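Local coordinates for protein 2-methyl-3-hydroxypyridine-5-carboxylic acid oxygenase (Mesorhizobium loti, PDB 3ALJ) that probably uses FAD and molecular oxygen to oxygenate and open the pyridine ring of 2-methyl-3-hydroxypyridine-5-carboxylic acid in vitamin B6 breakdown, at residues E190-M202 with R208-N220. Residues are numbered along the deposited sequence; the frame is centred on the assembly and turned at random. Where two conformers were deposited one is given.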
# COMPACT_ATOMS: atom_id res chain seq x y z
N GLU A 190 12.05 3.57 -27.64
CA GLU A 190 12.55 4.94 -27.66
C GLU A 190 13.57 5.23 -26.54
O GLU A 190 14.33 6.14 -26.62
CB GLU A 190 11.40 5.92 -27.55
CG GLU A 190 10.46 5.86 -28.71
CD GLU A 190 9.24 5.00 -28.47
OE1 GLU A 190 9.22 3.87 -27.86
OE2 GLU A 190 8.20 5.51 -28.92
N LEU A 191 13.57 4.39 -25.50
CA LEU A 191 14.57 4.56 -24.45
C LEU A 191 15.97 4.04 -24.90
O LEU A 191 16.97 4.36 -24.27
CB LEU A 191 14.17 3.84 -23.15
CG LEU A 191 12.90 4.48 -22.50
CD1 LEU A 191 12.69 3.59 -21.27
CD2 LEU A 191 13.02 5.94 -22.15
N GLY A 192 16.01 3.21 -25.93
CA GLY A 192 17.31 2.86 -26.51
C GLY A 192 18.06 1.93 -25.55
O GLY A 192 17.49 1.11 -24.79
N HIS A 193 19.39 2.02 -25.60
CA HIS A 193 20.18 1.08 -24.86
C HIS A 193 20.03 1.28 -23.35
O HIS A 193 20.04 2.42 -22.90
CB HIS A 193 21.62 1.29 -25.29
CG HIS A 193 22.60 0.48 -24.53
ND1 HIS A 193 22.82 -0.84 -24.80
CD2 HIS A 193 23.41 0.81 -23.49
CE1 HIS A 193 23.71 -1.31 -23.94
NE2 HIS A 193 24.10 -0.33 -23.16
N GLY A 194 19.93 0.17 -22.64
CA GLY A 194 19.88 0.29 -21.13
C GLY A 194 19.29 -0.96 -20.59
O GLY A 194 19.14 -1.96 -21.28
N GLU A 195 18.92 -0.94 -19.28
CA GLU A 195 18.30 -2.10 -18.54
C GLU A 195 16.95 -1.61 -18.11
O GLU A 195 16.66 -1.40 -16.93
CB GLU A 195 19.12 -2.54 -17.39
CG GLU A 195 20.47 -3.06 -17.89
CD GLU A 195 21.38 -3.54 -16.78
OE1 GLU A 195 20.97 -3.76 -15.59
OE2 GLU A 195 22.54 -3.86 -17.13
N TRP A 196 16.10 -1.40 -19.11
CA TRP A 196 14.81 -0.70 -18.93
C TRP A 196 13.70 -1.59 -18.36
O TRP A 196 12.61 -1.05 -18.20
CB TRP A 196 14.42 0.03 -20.21
CG TRP A 196 15.46 1.02 -20.60
CD1 TRP A 196 16.15 1.00 -21.81
CD2 TRP A 196 15.93 2.19 -19.91
NE1 TRP A 196 16.99 2.09 -21.88
CE2 TRP A 196 16.95 2.78 -20.68
CE3 TRP A 196 15.70 2.72 -18.58
CZ2 TRP A 196 17.59 4.00 -20.29
CZ3 TRP A 196 16.39 3.93 -18.17
CH2 TRP A 196 17.33 4.53 -19.04
N ASP A 197 13.97 -2.84 -18.09
CA ASP A 197 13.06 -3.66 -17.29
C ASP A 197 13.32 -3.56 -15.79
O ASP A 197 12.53 -4.10 -15.01
CB ASP A 197 13.08 -5.10 -17.78
CG ASP A 197 12.53 -5.25 -19.19
OD1 ASP A 197 11.73 -4.46 -19.66
OD2 ASP A 197 12.96 -6.31 -19.77
N ASN A 198 14.42 -2.91 -15.42
CA ASN A 198 14.78 -2.86 -13.98
C ASN A 198 13.83 -1.84 -13.28
O ASN A 198 13.37 -0.88 -13.86
CB ASN A 198 16.22 -2.29 -13.76
CG ASN A 198 17.35 -3.21 -14.24
OD1 ASN A 198 18.56 -2.80 -14.14
ND2 ASN A 198 17.03 -4.34 -14.75
N THR A 199 13.72 -2.05 -11.93
CA THR A 199 13.47 -0.87 -11.06
C THR A 199 14.75 -0.12 -11.05
O THR A 199 15.86 -0.67 -10.88
CB THR A 199 13.16 -1.32 -9.62
OG1 THR A 199 11.80 -1.77 -9.59
CG2 THR A 199 13.36 -0.14 -8.66
N ILE A 200 14.65 1.21 -11.23
CA ILE A 200 15.81 2.10 -11.09
C ILE A 200 15.36 3.27 -10.23
O ILE A 200 14.49 4.10 -10.63
CB ILE A 200 16.33 2.62 -12.44
CG1 ILE A 200 16.50 1.47 -13.44
CG2 ILE A 200 17.72 3.28 -12.17
CD1 ILE A 200 16.86 2.00 -14.87
N ASP A 201 15.96 3.40 -9.04
CA ASP A 201 15.69 4.55 -8.14
C ASP A 201 16.75 5.58 -8.40
O ASP A 201 17.92 5.38 -8.02
CB ASP A 201 15.70 4.05 -6.67
CG ASP A 201 15.18 5.10 -5.76
OD1 ASP A 201 14.73 6.17 -6.26
OD2 ASP A 201 15.18 4.90 -4.53
N MET A 202 16.36 6.63 -9.14
CA MET A 202 17.32 7.59 -9.69
C MET A 202 17.37 8.84 -8.83
O MET A 202 16.52 9.74 -8.90
CB MET A 202 16.90 8.00 -11.11
CG MET A 202 16.68 6.79 -12.03
SD MET A 202 15.82 7.34 -13.51
CE MET A 202 16.04 5.93 -14.64
N ARG A 208 20.07 19.99 -8.37
CA ARG A 208 18.96 20.21 -7.45
C ARG A 208 18.47 18.87 -6.96
O ARG A 208 18.92 17.82 -7.40
CB ARG A 208 17.75 20.87 -8.14
CG ARG A 208 18.14 22.11 -8.96
CD ARG A 208 17.03 22.57 -9.86
NE ARG A 208 16.66 21.57 -10.85
CZ ARG A 208 17.01 21.60 -12.12
NH1 ARG A 208 17.84 22.60 -12.47
NH2 ARG A 208 16.58 20.68 -12.99
N VAL A 209 17.57 18.93 -5.95
CA VAL A 209 17.09 17.71 -5.26
C VAL A 209 15.94 17.25 -6.12
O VAL A 209 14.79 17.81 -6.05
CB VAL A 209 16.70 18.05 -3.82
CG1 VAL A 209 16.21 16.86 -3.15
CG2 VAL A 209 17.99 18.59 -3.06
N GLN A 210 16.14 16.17 -6.86
CA GLN A 210 15.12 15.60 -7.71
C GLN A 210 15.41 14.11 -7.80
O GLN A 210 16.57 13.74 -8.08
CB GLN A 210 15.00 16.15 -9.18
CG GLN A 210 14.43 17.59 -9.18
CD GLN A 210 14.36 18.14 -10.61
OE1 GLN A 210 14.79 19.26 -10.76
NE2 GLN A 210 13.79 17.51 -11.56
N ARG A 211 14.38 13.30 -7.72
CA ARG A 211 14.51 11.84 -7.81
C ARG A 211 13.40 11.33 -8.66
O ARG A 211 12.24 11.79 -8.53
CB ARG A 211 14.42 11.34 -6.35
CG ARG A 211 14.27 9.78 -6.21
CD ARG A 211 13.94 9.53 -4.74
NE ARG A 211 13.79 8.10 -4.46
CZ ARG A 211 13.26 7.61 -3.33
NH1 ARG A 211 13.19 6.27 -3.13
NH2 ARG A 211 12.77 8.45 -2.37
N ILE A 212 13.67 10.29 -9.43
CA ILE A 212 12.58 9.51 -10.09
C ILE A 212 12.78 8.04 -9.67
O ILE A 212 13.86 7.46 -9.87
CB ILE A 212 12.62 9.57 -11.63
CG1 ILE A 212 12.28 11.02 -12.00
CG2 ILE A 212 11.66 8.56 -12.28
CD1 ILE A 212 12.10 11.28 -13.60
N LEU A 213 11.70 7.40 -9.15
CA LEU A 213 11.69 5.92 -9.03
C LEU A 213 10.99 5.45 -10.31
O LEU A 213 9.82 5.75 -10.60
CB LEU A 213 10.89 5.53 -7.78
CG LEU A 213 10.82 4.00 -7.64
CD1 LEU A 213 12.24 3.48 -7.32
CD2 LEU A 213 9.90 3.57 -6.45
N TYR A 214 11.75 4.65 -11.06
CA TYR A 214 11.33 4.09 -12.38
C TYR A 214 10.94 2.63 -12.15
O TYR A 214 11.74 1.82 -11.71
CB TYR A 214 12.58 4.25 -13.34
CG TYR A 214 12.49 3.53 -14.65
CD1 TYR A 214 12.78 2.15 -14.76
CD2 TYR A 214 12.03 4.20 -15.74
CE1 TYR A 214 12.71 1.49 -16.03
CE2 TYR A 214 11.94 3.59 -17.03
CZ TYR A 214 12.29 2.28 -17.08
OH TYR A 214 12.14 1.54 -18.29
N SER A 215 9.64 2.33 -12.45
CA SER A 215 9.04 1.08 -11.95
C SER A 215 8.17 0.39 -13.02
O SER A 215 6.96 0.67 -13.16
CB SER A 215 8.14 1.38 -10.75
OG SER A 215 8.95 2.03 -9.74
N PRO A 216 8.78 -0.46 -13.86
CA PRO A 216 7.90 -1.11 -14.91
C PRO A 216 6.88 -2.02 -14.30
O PRO A 216 7.20 -2.92 -13.48
CB PRO A 216 8.92 -1.89 -15.83
CG PRO A 216 10.26 -1.12 -15.54
CD PRO A 216 10.20 -0.77 -14.02
N CYS A 217 5.65 -1.94 -14.84
CA CYS A 217 4.54 -2.74 -14.31
C CYS A 217 4.31 -3.97 -15.18
O CYS A 217 3.75 -4.93 -14.66
CB CYS A 217 3.23 -1.88 -14.29
SG CYS A 217 3.28 -0.56 -13.04
N ASN A 218 4.57 -3.86 -16.47
CA ASN A 218 4.25 -4.95 -17.47
C ASN A 218 4.78 -4.40 -18.79
O ASN A 218 5.42 -3.30 -18.85
CB ASN A 218 2.72 -5.30 -17.53
CG ASN A 218 1.87 -4.09 -17.66
OD1 ASN A 218 2.06 -3.32 -18.60
ND2 ASN A 218 0.95 -3.84 -16.73
N GLU A 219 4.49 -5.09 -19.88
CA GLU A 219 5.02 -4.70 -21.16
C GLU A 219 4.50 -3.35 -21.65
O GLU A 219 5.13 -2.74 -22.52
CB GLU A 219 4.78 -5.88 -22.18
CG GLU A 219 3.30 -6.34 -22.36
CD GLU A 219 2.59 -6.97 -21.09
OE1 GLU A 219 3.22 -7.50 -20.16
OE2 GLU A 219 1.33 -6.97 -21.07
N ASN A 220 3.37 -2.92 -21.12
CA ASN A 220 2.65 -1.70 -21.64
C ASN A 220 2.82 -0.52 -20.73
O ASN A 220 2.88 0.62 -21.23
CB ASN A 220 1.17 -2.03 -21.79
CG ASN A 220 0.93 -3.05 -22.93
OD1 ASN A 220 1.64 -2.99 -23.94
ND2 ASN A 220 0.06 -4.01 -22.71
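Tyr214 reaches from its strand to the turn at Glu195–Asn198, where its OH donates to Trp196 O (2.6 Å), approaching one of the oxygen's lone pairs within the plane of the carbonyl. CG anti to the backbone N (chi1 169°) carries the ring obliquely off the strand toward this acceptor. The Trp196 ring turns an edge toward the Tyr214 face, planes at 63°, as an offset edge-to-face pair. Ile200 CG1 lies alongside Tyr214 CD1 at 4.0 Å, and Met202 stretches its CE to Tyr214 CB, so aliphatic and aromatic groups pack on one sheet face. On the other, Arg211 and Asp201 form a two-pronged salt bridge: NE meets the syn lone pair of OD1 almost straight (2.8 Å, 174°), while NH1 reaches OD2 at a tilt. Were Arg211 replaced by an alanine, the buried Asp201 carboxylate would probably lose its charged mate and be held by fewer bonds. Leu213 CD1 packs on Asp201 CB at 3.6 Å; the Leu213 side chain lies about 7 Å from the bound FAD. Paired backbone bonds at Ile200–Tyr214 and Met202–Ile212 hold this beta hairpin antiparallel. Within the mixed sheet, strand 82-86 flanks strand 199-203 and strand 221-228 flanks strand 211-216, while Phe251 and Phe249 touch Met202 and Ile212.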